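Local coordinates for GTP-binding nuclear protein GSP1 (Encephalitozoon cuniculi, PDB 4DJT), which binds guanine nucleotides as a Ran-family small GTPase and probably takes part in importing proteins into the nucleus and exporting RNA, at residues A[25-30]-A[87-92]; A[50-53]-A[59-62]; A[117-122]-A[171-176]. All blocks are in the same frame, centred on the assembly; numbering follows the deposited sequence.

Contact 1: A[25-30]-A[87-92]; sequences TTYINR and GAILFF. Unlike the reference sequence in segment 87-92: L90 (reference Phe). With MG (magnesium ion), chain D; GDP (guanosine-5'-diphosphate), chain C.
Y27, on the nucleotide-binding helix 24-28, meets F91 of strand 87-93 in a T-shaped pair. Two residues earlier, T25 OG1 is 2.1 Å from the magnesium ion, which GDP O1B and four waters complete to six ligands; T25 N also donates to O1B, and D67 hydrogen-bonds OG1 from the second shell. T26 grips the alpha-phosphate twice, its N donating to GDP O1A at 2.7 Å and its OG1 to the same oxygen at 2.6 Å. With CG anti to the backbone N (chi1 -180°), the Y27 ring is carried over to the strand. There the edge of F91 points into one face of Y27, planes at 62°, with F91 CZ 3.4 Å from Y27 CD2. I89 CD1 adds an oblique contact 4.2 Å from Y27 CE2, and F162 O takes the phenol OH. Past the helix, R30 NH2 donates to Y27 O (2.8 Å), the oxygen lying in the guanidinium plane, while R30 NH1 bonds A156 O. Across the segments the contact is wholly apolar and buried: the P-loop helix, which holds phosphate and metal with its first turn, reaches strand 87-93 through the Y27 ring, while I28 packs on L16 of strand 11-17.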
ATOM      1  N   THR A  25      -4.175   4.517   5.474  1.00 12.21           N
ATOM      2  CA  THR A  25      -4.297   4.041   6.842  1.00 12.56           C
ATOM      3  C   THR A  25      -5.552   3.213   7.040  1.00 12.52           C
ATOM      4  O   THR A  25      -5.503   2.137   7.674  1.00 12.85           O
ATOM      5  CB  THR A  25      -4.226   5.245   7.817  1.00 12.56           C
ATOM      6  OG1 THR A  25      -2.965   5.907   7.624  1.00 12.20           O
ATOM      7  CG2 THR A  25      -4.341   4.782   9.247  1.00 12.12           C
ATOM      8  N   THR A  26      -6.657   3.638   6.436  1.00 13.55           N
ATOM      9  CA  THR A  26      -7.907   2.850   6.500  1.00 14.09           C
ATOM     10  C   THR A  26      -7.711   1.430   5.952  1.00 13.84           C
ATOM     11  O   THR A  26      -8.228   0.438   6.526  1.00 14.53           O
ATOM     12  CB  THR A  26      -9.091   3.576   5.813  1.00 14.87           C
ATOM     13  OG1 THR A  26      -9.242   4.890   6.401  1.00 15.46           O
ATOM     14  CG2 THR A  26     -10.406   2.781   6.010  1.00 15.47           C
ATOM     15  N   TYR A  27      -6.935   1.335   4.875  1.00 13.49           N
ATOM     16  CA  TYR A  27      -6.623   0.068   4.249  1.00 13.70           C
ATOM     17  C   TYR A  27      -5.866  -0.856   5.183  1.00 13.36           C
ATOM     18  O   TYR A  27      -6.319  -1.969   5.442  1.00 13.29           O
ATOM     19  CB  TYR A  27      -5.798   0.290   3.012  1.00 13.69           C
ATOM     20  CG  TYR A  27      -5.405  -0.981   2.256  1.00 13.68           C
ATOM     21  CD1 TYR A  27      -6.354  -1.710   1.531  1.00 14.04           C
ATOM     22  CD2 TYR A  27      -4.096  -1.392   2.196  1.00 13.69           C
ATOM     23  CE1 TYR A  27      -5.998  -2.833   0.813  1.00 13.64           C
ATOM     24  CE2 TYR A  27      -3.728  -2.519   1.477  1.00 13.28           C
ATOM     25  CZ  TYR A  27      -4.689  -3.242   0.794  1.00 13.57           C
ATOM     26  OH  TYR A  27      -4.297  -4.369   0.063  1.00 13.90           O
ATOM     27  N   ILE A  28      -4.730  -0.386   5.725  1.00 12.86           N
ATOM     28  CA  ILE A  28      -3.784  -1.284   6.394  1.00 12.66           C
ATOM     29  C   ILE A  28      -3.962  -1.394   7.910  1.00 12.53           C
ATOM     30  O   ILE A  28      -3.528  -2.366   8.492  1.00 12.24           O
ATOM     31  CB  ILE A  28      -2.343  -0.870   6.111  1.00 12.53           C
ATOM     32  CG1 ILE A  28      -1.356  -2.038   6.361  1.00 13.09           C
ATOM     33  CG2 ILE A  28      -2.023   0.411   6.880  1.00 12.64           C
ATOM     34  CD1 ILE A  28      -1.520  -3.232   5.423  1.00 13.61           C
ATOM     35  N   ASN A  29      -4.567  -0.379   8.548  1.00 11.92           N
ATOM     36  CA  ASN A  29      -4.521  -0.262  10.000  1.00 12.19           C
ATOM     37  C   ASN A  29      -5.599  -1.203  10.624  1.00 13.01           C
ATOM     38  O   ASN A  29      -6.592  -0.746  11.232  1.00 12.38           O
ATOM     39  CB  ASN A  29      -4.722   1.179  10.403  1.00 12.18           C
ATOM     40  CG  ASN A  29      -4.595   1.410  11.897  1.00 12.30           C
ATOM     41  OD1 ASN A  29      -3.990   0.615  12.626  1.00 12.51           O
ATOM     42  ND2 ASN A  29      -5.176   2.484  12.356  1.00 12.29           N
ATOM     43  N   ARG A  30      -5.391  -2.492  10.356  1.00 13.56           N
ATOM     44  CA  ARG A  30      -6.243  -3.571  10.814  1.00 14.87           C
ATOM     45  C   ARG A  30      -5.408  -4.497  11.669  1.00 14.69           C
ATOM     46  O   ARG A  30      -4.189  -4.419  11.688  1.00 14.89           O
ATOM     47  CB  ARG A  30      -6.867  -4.302   9.604  1.00 16.89           C
ATOM     48  CG  ARG A  30      -7.710  -3.378   8.739  1.00 18.86           C
ATOM     49  CD  ARG A  30      -8.138  -4.040   7.416  1.00 22.04           C
ATOM     50  NE  ARG A  30      -9.517  -3.697   7.174  1.00 26.36           N
ATOM     51  CZ  ARG A  30      -9.945  -2.688   6.429  1.00 29.58           C
ATOM     52  NH1 ARG A  30     -11.253  -2.461   6.328  1.00 32.67           N
ATOM     53  NH2 ARG A  30      -9.097  -1.960   5.723  1.00 31.39           N
ATOM     54  N   GLY A  87       8.493  -3.441  -2.773  1.00 14.44           N
ATOM     55  CA  GLY A  87       7.335  -3.065  -3.562  1.00 13.91           C
ATOM     56  C   GLY A  87       6.594  -1.935  -2.919  1.00 13.53           C
ATOM     57  O   GLY A  87       6.941  -1.530  -1.801  1.00 13.96           O
ATOM     58  N   ALA A  88       5.582  -1.422  -3.625  1.00 12.84           N
ATOM     59  CA  ALA A  88       4.742  -0.340  -3.133  1.00 12.30           C
ATOM     60  C   ALA A  88       3.307  -0.600  -3.551  1.00 12.19           C
ATOM     61  O   ALA A  88       3.038  -1.228  -4.610  1.00 12.09           O
ATOM     62  CB  ALA A  88       5.218   1.019  -3.655  1.00 12.66           C
ATOM     63  N   ILE A  89       2.372  -0.130  -2.726  1.00 12.31           N
ATOM     64  CA  ILE A  89       0.982  -0.068  -3.058  1.00 12.55           C
ATOM     65  C   ILE A  89       0.636   1.401  -3.074  1.00 12.82           C
ATOM     66  O   ILE A  89       0.824   2.097  -2.078  1.00 12.57           O
ATOM     67  CB  ILE A  89       0.047  -0.835  -2.057  1.00 12.60           C
ATOM     68  CG1 ILE A  89       0.475  -2.288  -1.937  1.00 12.82           C
ATOM     69  CG2 ILE A  89      -1.412  -0.765  -2.521  1.00 12.85           C
ATOM     70  CD1 ILE A  89      -0.250  -3.085  -0.854  1.00 13.21           C
ATOM     71  N   LEU A  90       0.238   1.888  -4.243  1.00 12.79           N
ATOM     72  CA  LEU A  90       0.042   3.319  -4.466  1.00 13.76           C
ATOM     73  C   LEU A  90      -1.428   3.584  -4.651  1.00 14.34           C
ATOM     74  O   LEU A  90      -2.068   2.983  -5.516  1.00 14.76           O
ATOM     75  CB  LEU A  90       0.867   3.766  -5.703  1.00 14.04           C
ATOM     76  CG  LEU A  90       0.635   5.196  -6.208  1.00 14.78           C
ATOM     77  CD1 LEU A  90       0.984   6.241  -5.156  1.00 14.71           C
ATOM     78  CD2 LEU A  90       1.435   5.419  -7.494  1.00 15.67           C
ATOM     79  N   PHE A  91      -2.007   4.415  -3.774  1.00 15.34           N
ATOM     80  CA  PHE A  91      -3.436   4.628  -3.759  1.00 16.25           C
ATOM     81  C   PHE A  91      -3.773   5.993  -4.321  1.00 17.89           C
ATOM     82  O   PHE A  91      -3.019   6.953  -4.138  1.00 17.07           O
ATOM     83  CB  PHE A  91      -3.958   4.639  -2.332  1.00 17.13           C
ATOM     84  CG  PHE A  91      -3.763   3.347  -1.600  1.00 17.74           C
ATOM     85  CD1 PHE A  91      -4.810   2.494  -1.406  1.00 20.18           C
ATOM     86  CD2 PHE A  91      -2.531   3.027  -1.065  1.00 19.25           C
ATOM     87  CE1 PHE A  91      -4.631   1.273  -0.728  1.00 19.84           C
ATOM     88  CE2 PHE A  91      -2.339   1.833  -0.383  1.00 20.27           C
ATOM     89  CZ  PHE A  91      -3.396   0.963  -0.216  1.00 19.44           C
ATOM     90  N   PHE A  92      -4.954   6.083  -4.912  1.00 18.72           N
ATOM     91  CA  PHE A  92      -5.613   7.365  -5.059  1.00 20.77           C
ATOM     92  C   PHE A  92      -7.075   7.243  -4.656  1.00 21.98           C
ATOM     93  O   PHE A  92      -7.596   6.164  -4.462  1.00 20.53           O
ATOM     94  CB  PHE A  92      -5.438   7.921  -6.486  1.00 22.62           C
ATOM     95  CG  PHE A  92      -6.198   7.160  -7.538  1.00 24.18           C
ATOM     96  CD1 PHE A  92      -5.726   5.940  -8.015  1.00 23.18           C
ATOM     97  CD2 PHE A  92      -7.368   7.677  -8.081  1.00 27.13           C
ATOM     98  CE1 PHE A  92      -6.423   5.226  -8.955  1.00 25.15           C
ATOM     99  CE2 PHE A  92      -8.068   6.969  -9.052  1.00 26.79           C
ATOM    100  CZ  PHE A  92      -7.599   5.738  -9.475  1.00 26.92           C
TER
HETATM  101 MG    MG D 302      -2.590   7.856   6.994  1.00 12.21          MG
HETATM  102  PB  GDP C 301      -4.600   8.420   4.388  1.00 13.64           P
HETATM  103  O1B GDP C 301      -3.955   7.472   5.412  1.00 11.67           O
HETATM  104  O2B GDP C 301      -4.302   8.081   2.936  1.00 12.83           O
HETATM  105  O3B GDP C 301      -4.418   9.886   4.774  1.00 13.09           O
HETATM  106  O3A GDP C 301      -6.206   8.275   4.497  1.00 13.89           O
HETATM  107  PA  GDP C 301      -7.088   7.756   5.718  1.00 15.68           P
HETATM  108  O1A GDP C 301      -7.079   6.245   5.837  1.00 14.46           O
HETATM  109  O2A GDP C 301      -6.737   8.579   6.918  1.00 15.43           O
HETATM  110  O5' GDP C 301      -8.573   8.098   5.285  1.00 16.12           O
HETATM  111  C5' GDP C 301      -8.882   9.454   4.909  1.00 17.59           C
HETATM  112  C4' GDP C 301     -10.390   9.615   4.974  1.00 19.44           C
HETATM  113  O4' GDP C 301     -10.978   8.850   3.942  1.00 19.89           O
HETATM  114  C3' GDP C 301     -10.977   9.085   6.255  1.00 21.72           C
HETATM  115  O3' GDP C 301     -12.088   9.890   6.594  1.00 26.15           O
HETATM  116  C2' GDP C 301     -11.487   7.714   5.932  1.00 22.20           C
HETATM  117  O2' GDP C 301     -12.627   7.294   6.707  1.00 24.27           O
HETATM  118  C1' GDP C 301     -11.845   7.890   4.474  1.00 21.20           C
HETATM  119  N9  GDP C 301     -11.676   6.645   3.737  1.00 24.06           N
HETATM  120  C8  GDP C 301     -10.575   5.871   3.613  1.00 22.34           C
HETATM  121  N7  GDP C 301     -10.860   4.787   2.848  1.00 21.61           N
HETATM  122  C5  GDP C 301     -12.118   4.907   2.426  1.00 22.48           C
HETATM  123  C6  GDP C 301     -13.042   4.129   1.582  1.00 24.90           C
HETATM  124  O6  GDP C 301     -12.690   3.051   1.017  1.00 20.98           O
HETATM  125  N1  GDP C 301     -14.290   4.616   1.419  1.00 25.48           N
HETATM  126  C2  GDP C 301     -14.703   5.772   2.011  1.00 28.50           C
HETATM  127  N2  GDP C 301     -15.949   6.208   1.820  1.00 31.66           N
HETATM  128  N3  GDP C 301     -13.909   6.524   2.798  1.00 27.42           N
HETATM  129  C4  GDP C 301     -12.643   6.128   3.024  1.00 25.43           C
HETATM  130  O   HOH W   1      -0.933   7.077   5.965  1.00 12.17           O
HETATM  131  O   HOH W   2      -1.411   8.079   8.631  1.00 11.42           O
HETATM  132  O   HOH W   3      -2.050   9.790   6.202  1.00 13.11           O
HETATM  133  O   HOH W   4      -4.275   8.606   8.005  1.00 11.97           O

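Contact 2: A[50-53]-A[59-62]; sequences PVTF and NVIK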
ATOM      1  N   PRO A  50       2.865  -5.850  10.181  1.00 13.40           N
ATOM      2  CA  PRO A  50       3.108  -7.196   9.625  1.00 14.02           C
ATOM      3  C   PRO A  50       1.814  -7.904   9.294  1.00 13.83           C
ATOM      4  O   PRO A  50       0.907  -7.968  10.133  1.00 13.62           O
ATOM      5  CB  PRO A  50       3.826  -7.942  10.731  1.00 14.95           C
ATOM      6  CG  PRO A  50       3.995  -7.000  11.849  1.00 14.91           C
ATOM      7  CD  PRO A  50       3.389  -5.688  11.554  1.00 13.76           C
ATOM      8  N   VAL A  51       1.743  -8.433   8.074  1.00 14.90           N
ATOM      9  CA  VAL A  51       0.633  -9.313   7.661  1.00 15.27           C
ATOM     10  C   VAL A  51       1.207 -10.594   6.993  1.00 16.17           C
ATOM     11  O   VAL A  51       1.971 -10.526   6.014  1.00 17.17           O
ATOM     12  CB  VAL A  51      -0.402  -8.596   6.770  1.00 15.50           C
ATOM     13  CG1 VAL A  51       0.235  -8.026   5.490  1.00 14.81           C
ATOM     14  CG2 VAL A  51      -1.555  -9.531   6.438  1.00 15.84           C
ATOM     15  N   THR A  52       0.816 -11.731   7.550  1.00 16.72           N
ATOM     16  CA  THR A  52       1.278 -13.037   7.133  1.00 18.08           C
ATOM     17  C   THR A  52       0.133 -13.789   6.451  1.00 18.00           C
ATOM     18  O   THR A  52      -0.998 -13.835   6.949  1.00 18.28           O
ATOM     19  CB  THR A  52       1.761 -13.866   8.325  1.00 19.39           C
ATOM     20  OG1 THR A  52       2.843 -13.170   8.962  1.00 20.42           O
ATOM     21  CG2 THR A  52       2.247 -15.272   7.840  1.00 19.59           C
ATOM     22  N   PHE A  53       0.460 -14.370   5.303  1.00 17.63           N
ATOM     23  CA  PHE A  53      -0.413 -15.278   4.599  1.00 18.20           C
ATOM     24  C   PHE A  53       0.301 -16.621   4.471  1.00 19.76           C
ATOM     25  O   PHE A  53       1.517 -16.682   4.337  1.00 19.76           O
ATOM     26  CB  PHE A  53      -0.685 -14.756   3.175  1.00 17.28           C
ATOM     27  CG  PHE A  53      -1.345 -13.418   3.119  1.00 16.71           C
ATOM     28  CD1 PHE A  53      -0.589 -12.263   3.112  1.00 16.44           C
ATOM     29  CD2 PHE A  53      -2.705 -13.306   3.083  1.00 17.19           C
ATOM     30  CE1 PHE A  53      -1.184 -11.022   3.067  1.00 16.15           C
ATOM     31  CE2 PHE A  53      -3.319 -12.047   3.000  1.00 17.17           C
ATOM     32  CZ  PHE A  53      -2.546 -10.916   2.979  1.00 15.97           C
ATOM     33  N   ASN A  59       4.078 -22.193   2.175  1.00 29.05           N
ATOM     34  CA  ASN A  59       5.053 -21.155   2.500  1.00 28.27           C
ATOM     35  C   ASN A  59       4.384 -20.064   3.323  1.00 26.31           C
ATOM     36  O   ASN A  59       3.210 -19.727   3.097  1.00 26.28           O
ATOM     37  CB  ASN A  59       5.676 -20.522   1.263  1.00 29.56           C
ATOM     38  CG  ASN A  59       6.164 -21.542   0.260  1.00 31.93           C
ATOM     39  OD1 ASN A  59       7.238 -22.111   0.409  1.00 33.93           O
ATOM     40  ND2 ASN A  59       5.387 -21.745  -0.795  1.00 33.13           N
ATOM     41  N   VAL A  60       5.135 -19.540   4.279  1.00 26.20           N
ATOM     42  CA  VAL A  60       4.712 -18.409   5.101  1.00 25.91           C
ATOM     43  C   VAL A  60       5.232 -17.161   4.413  1.00 24.12           C
ATOM     44  O   VAL A  60       6.447 -17.008   4.232  1.00 25.29           O
ATOM     45  CB  VAL A  60       5.336 -18.454   6.512  1.00 27.99           C
ATOM     46  CG1 VAL A  60       4.642 -17.477   7.437  1.00 28.34           C
ATOM     47  CG2 VAL A  60       5.306 -19.859   7.076  1.00 30.28           C
ATOM     48  N   ILE A  61       4.323 -16.263   4.050  1.00 22.00           N
ATOM     49  CA  ILE A  61       4.686 -15.072   3.335  1.00 20.67           C
ATOM     50  C   ILE A  61       4.321 -13.885   4.177  1.00 19.15           C
ATOM     51  O   ILE A  61       3.148 -13.690   4.474  1.00 19.75           O
ATOM     52  CB  ILE A  61       3.968 -15.019   1.991  1.00 20.47           C
ATOM     53  CG1 ILE A  61       4.485 -16.158   1.137  1.00 21.16           C
ATOM     54  CG2 ILE A  61       4.206 -13.666   1.313  1.00 20.12           C
ATOM     55  CD1 ILE A  61       3.744 -16.351  -0.177  1.00 21.32           C
ATOM     56  N   LYS A  62       5.321 -13.135   4.612  1.00 18.60           N
ATOM     57  CA  LYS A  62       5.077 -11.997   5.508  1.00 18.82           C
ATOM     58  C   LYS A  62       5.404 -10.706   4.796  1.00 17.01           C
ATOM     59  O   LYS A  62       6.522 -10.536   4.241  1.00 17.22           O
ATOM     60  CB  LYS A  62       5.888 -12.090   6.820  1.00 20.21           C
ATOM     61  CG  LYS A  62       5.692 -10.846   7.712  1.00 21.11           C
ATOM     62  CD  LYS A  62       6.507 -10.909   9.003  1.00 23.23           C
ATOM     63  CE  LYS A  62       5.890 -11.846   9.987  1.00 24.04           C
ATOM     64  NZ  LYS A  62       6.837 -12.079  11.107  1.00 25.75           N
TER
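F53 and I61 face each other as an antiparallel hydrogen-bonded pair, joined by two main-chain bonds. F53 N donates to I61 O at 2.9 Å with an N-H...O angle of 170°, and I61 N returns a bond of equal length to F53 O, also nearly straight at 168°. The neighbouring pair, T52 and K62, is non-hydrogen-bonded. Here the strands are linked by CA-H...O contacts instead: T52 CA lies 3.3 Å from I61 O, and K62 CA reaches V51 O. I61 O thus receives both an N-H and a CA-H from strand 46-54.

Side-chain packing falls on two faces of the sheet. On the face of T52 and K62, the lysine chain leaves with CG anti to the backbone N; its extended first part carries CD to 4.4 Å from P50 CB, and the bend at chi3 (-76°) brings CE to 3.5 Å from T52 OG1. T52 OG1 has its hydrogen bond with D33. The methyl T52 CG2 meets V60 CG1 at 3.3 Å, tighter than usual for two carbons. On the face of F53 and I61 both side chains are buried; the F53 ring stacks with F181 and also touches F63 and V185.

Near the turn, N59 ND2 hydrogen-bonds D55. Strands 46-54 and 60-68 make the beta hairpin that comes after the first switch region in Ras-like GTPases, and this is its far end, away from the nucleotide. Two nearly straight backbone bonds set the pairing here, while the side chains divide by face: aromatic and aliphatic groups turn into the protein, and the threonine and lysine lie on a partly exposed surface where mainly aliphatic carbons touch.

Contact 3: A[117-122]-A[171-176]; sequences EAPIVV and RIFTGR
I172 and F173 of helix 164-174 both touch P119 CG. F173 CE1 approaches it to 3.7 Å and also lies 4.0 Å from P119 CD, the ring meeting the proline obliquely. I172 CG2 touches the same carbon at 4.0 Å, the isoleucine side chain and the proline ring running alongside in opposing senses. With chi1 of I172 at -66°, CG1 lies beside the backbone N and CG2 stands anti to it, directed at P119. No hydrogen bond crosses between the segments.

The next shell fixes the partners. P119 sits just before strand 120-125 and is tied by its backbone to A88 of strand 87-93, while L169, a turn earlier on the helix, covers it further. The F173 ring stacks with that of Y12 and touches S86. Beyond them the helix ends at T174: OG1 accepts from R176 N at 3.2 Å, an ST turn, and also bonds A170 O. G175 there has positive phi (77°). R176 then forms a salt bridge with D56 in the turn of the hairpin 46-54/60-68, and R171 NE bonds L179 O.

Helix 164-174, the last of the G domain, thus packs its C-terminal turn against the entrance to strand 120-125. The junction is small and purely apolar, van der Waals packing between the proline ring and two side chains at the protein surface, while the helix end has its own polar bonds through T174 and R176.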
ATOM      1  N   GLU A 117      12.581  -1.456 -11.016  1.00 26.18           N
ATOM      2  CA  GLU A 117      12.164  -2.867 -11.151  1.00 26.63           C
ATOM      3  C   GLU A 117      11.111  -3.296 -10.115  1.00 23.33           C
ATOM      4  O   GLU A 117      10.261  -4.135 -10.407  1.00 21.91           O
ATOM      5  CB  GLU A 117      13.343  -3.803 -11.023  1.00 31.11           C
ATOM      6  CG  GLU A 117      14.349  -3.719 -12.153  1.00 36.09           C
ATOM      7  CD  GLU A 117      15.420  -4.748 -11.973  1.00 42.05           C
ATOM      8  OE1 GLU A 117      16.546  -4.359 -11.576  1.00 45.69           O
ATOM      9  OE2 GLU A 117      15.104  -5.960 -12.153  1.00 46.24           O
ATOM     10  N   ALA A 118      11.203  -2.738  -8.918  1.00 21.75           N
ATOM     11  CA  ALA A 118      10.279  -3.094  -7.825  1.00 20.29           C
ATOM     12  C   ALA A 118       8.826  -2.855  -8.194  1.00 19.37           C
ATOM     13  O   ALA A 118       8.454  -1.757  -8.643  1.00 19.97           O
ATOM     14  CB  ALA A 118      10.645  -2.330  -6.558  1.00 20.69           C
ATOM     15  N   PRO A 119       7.977  -3.860  -7.981  1.00 18.37           N
ATOM     16  CA  PRO A 119       6.605  -3.728  -8.419  1.00 18.00           C
ATOM     17  C   PRO A 119       5.854  -2.640  -7.667  1.00 17.18           C
ATOM     18  O   PRO A 119       5.996  -2.506  -6.419  1.00 16.62           O
ATOM     19  CB  PRO A 119       5.993  -5.084  -8.091  1.00 18.33           C
ATOM     20  CG  PRO A 119       6.887  -5.681  -7.068  1.00 18.85           C
ATOM     21  CD  PRO A 119       8.256  -5.217  -7.466  1.00 18.65           C
ATOM     22  N   ILE A 120       5.050  -1.893  -8.415  1.00 16.84           N
ATOM     23  CA  ILE A 120       4.136  -0.928  -7.858  1.00 15.96           C
ATOM     24  C   ILE A 120       2.710  -1.338  -8.249  1.00 15.86           C
ATOM     25  O   ILE A 120       2.436  -1.539  -9.414  1.00 15.31           O
ATOM     26  CB  ILE A 120       4.420   0.490  -8.391  1.00 16.97           C
ATOM     27  CG1 ILE A 120       5.872   0.914  -8.133  1.00 18.24           C
ATOM     28  CG2 ILE A 120       3.475   1.490  -7.772  1.00 17.24           C
ATOM     29  CD1 ILE A 120       6.177   2.327  -8.605  1.00 18.77           C
ATOM     30  N   VAL A 121       1.825  -1.509  -7.262  1.00 14.40           N
ATOM     31  CA  VAL A 121       0.442  -1.879  -7.518  1.00 14.53           C
ATOM     32  C   VAL A 121      -0.350  -0.632  -7.290  1.00 15.01           C
ATOM     33  O   VAL A 121      -0.124   0.068  -6.296  1.00 13.73           O
ATOM     34  CB  VAL A 121      -0.023  -2.986  -6.559  1.00 14.78           C
ATOM     35  CG1 VAL A 121      -1.518  -3.169  -6.615  1.00 15.20           C
ATOM     36  CG2 VAL A 121       0.709  -4.306  -6.880  1.00 15.04           C
ATOM     37  N   VAL A 122      -1.245  -0.322  -8.227  1.00 15.07           N
ATOM     38  CA  VAL A 122      -2.055   0.889  -8.127  1.00 15.72           C
ATOM     39  C   VAL A 122      -3.449   0.506  -7.692  1.00 16.04           C
ATOM     40  O   VAL A 122      -4.054  -0.376  -8.277  1.00 17.72           O
ATOM     41  CB  VAL A 122      -2.099   1.685  -9.455  1.00 16.06           C
ATOM     42  CG1 VAL A 122      -3.083   2.859  -9.348  1.00 17.48           C
ATOM     43  CG2 VAL A 122      -0.707   2.198  -9.794  1.00 17.06           C
ATOM     44  N   ARG A 171       2.977 -13.269  -5.932  1.00 14.36           N
ATOM     45  CA  ARG A 171       3.248 -13.889  -7.225  1.00 14.93           C
ATOM     46  C   ARG A 171       4.508 -13.377  -7.910  1.00 15.74           C
ATOM     47  O   ARG A 171       5.339 -14.186  -8.364  1.00 16.61           O
ATOM     48  CB  ARG A 171       2.026 -13.755  -8.147  1.00 14.69           C
ATOM     49  CG  ARG A 171       0.867 -14.554  -7.643  1.00 14.88           C
ATOM     50  CD  ARG A 171      -0.474 -14.216  -8.283  1.00 15.26           C
ATOM     51  NE  ARG A 171      -1.460 -15.228  -7.922  1.00 15.92           N
ATOM     52  CZ  ARG A 171      -2.750 -15.201  -8.265  1.00 16.91           C
ATOM     53  NH1 ARG A 171      -3.260 -14.190  -8.987  1.00 17.18           N
ATOM     54  NH2 ARG A 171      -3.537 -16.194  -7.873  1.00 17.71           N
ATOM     55  N   ILE A 172       4.685 -12.058  -7.938  1.00 16.30           N
ATOM     56  CA  ILE A 172       5.890 -11.438  -8.480  1.00 17.17           C
ATOM     57  C   ILE A 172       7.145 -11.922  -7.745  1.00 18.15           C
ATOM     58  O   ILE A 172       8.155 -12.357  -8.364  1.00 17.74           O
ATOM     59  CB  ILE A 172       5.822  -9.879  -8.406  1.00 17.39           C
ATOM     60  CG1 ILE A 172       4.714  -9.302  -9.340  1.00 17.32           C
ATOM     61  CG2 ILE A 172       7.187  -9.285  -8.751  1.00 18.11           C
ATOM     62  CD1 ILE A 172       4.878  -9.554 -10.850  1.00 17.04           C
ATOM     63  N   PHE A 173       7.095 -11.835  -6.418  1.00 18.00           N
ATOM     64  CA  PHE A 173       8.257 -12.129  -5.616  1.00 19.26           C
ATOM     65  C   PHE A 173       8.650 -13.596  -5.687  1.00 19.77           C
ATOM     66  O   PHE A 173       9.865 -13.901  -5.751  1.00 21.48           O
ATOM     67  CB  PHE A 173       8.008 -11.724  -4.179  1.00 17.78           C
ATOM     68  CG  PHE A 173       7.807 -10.233  -3.976  1.00 17.11           C
ATOM     69  CD1 PHE A 173       8.466  -9.296  -4.779  1.00 17.63           C
ATOM     70  CD2 PHE A 173       7.012  -9.781  -2.951  1.00 16.50           C
ATOM     71  CE1 PHE A 173       8.303  -7.936  -4.567  1.00 17.34           C
ATOM     72  CE2 PHE A 173       6.867  -8.439  -2.710  1.00 16.05           C
ATOM     73  CZ  PHE A 173       7.484  -7.509  -3.536  1.00 16.34           C
ATOM     74  N   THR A 174       7.659 -14.497  -5.671  1.00 19.22           N
ATOM     75  CA  THR A 174       7.920 -15.956  -5.740  1.00 19.96           C
ATOM     76  C   THR A 174       8.123 -16.445  -7.169  1.00 21.12           C
ATOM     77  O   THR A 174       8.698 -17.525  -7.387  1.00 22.10           O
ATOM     78  CB  THR A 174       6.793 -16.816  -5.115  1.00 19.68           C
ATOM     79  OG1 THR A 174       5.567 -16.645  -5.863  1.00 18.67           O
ATOM     80  CG2 THR A 174       6.569 -16.492  -3.640  1.00 19.03           C
ATOM     81  N   GLY A 175       7.642 -15.680  -8.144  1.00 19.76           N
ATOM     82  CA  GLY A 175       7.656 -16.112  -9.523  1.00 20.41           C
ATOM     83  C   GLY A 175       6.578 -17.131  -9.900  1.00 20.89           C
ATOM     84  O   GLY A 175       6.612 -17.657 -11.002  1.00 21.70           O
ATOM     85  N   ARG A 176       5.633 -17.405  -8.988  1.00 20.03           N
ATOM     86  CA  ARG A 176       4.624 -18.429  -9.167  1.00 20.12           C
ATOM     87  C   ARG A 176       3.304 -17.745  -9.498  1.00 18.91           C
ATOM     88  O   ARG A 176       2.639 -17.223  -8.613  1.00 17.69           O
ATOM     89  CB  ARG A 176       4.410 -19.257  -7.896  1.00 21.36           C
ATOM     90  CG  ARG A 176       5.530 -20.199  -7.448  1.00 23.92           C
ATOM     91  CD  ARG A 176       5.087 -20.961  -6.177  1.00 24.99           C
ATOM     92  NE  ARG A 176       3.865 -21.717  -6.475  1.00 26.49           N
ATOM     93  CZ  ARG A 176       2.765 -21.807  -5.714  1.00 27.48           C
ATOM     94  NH1 ARG A 176       2.661 -21.236  -4.506  1.00 28.28           N
ATOM     95  NH2 ARG A 176       1.737 -22.503  -6.187  1.00 28.81           N
TER

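From the N terminus, segment 25-30 leads through the switch regions to strand 87-93, and contact 1 closes that long loop. Nested inside it, contact 2 closes the short turn between strands 46-54 and 60-68. The chain then leaves contact 1 before contact 3 opens, which joins the start of strand 120-125 to the end of helix 164-174. All three reach one sheet: contacts 1 and 3 adjoin on neighbouring strands, where L90 N and V121 O are probably hydrogen-bonded at 2.8 Å, whereas contact 2 touches neither. Contacts 1 and 3 join the P-loop helix and the final helix to the sheet, and contact 2 pairs two of its strands.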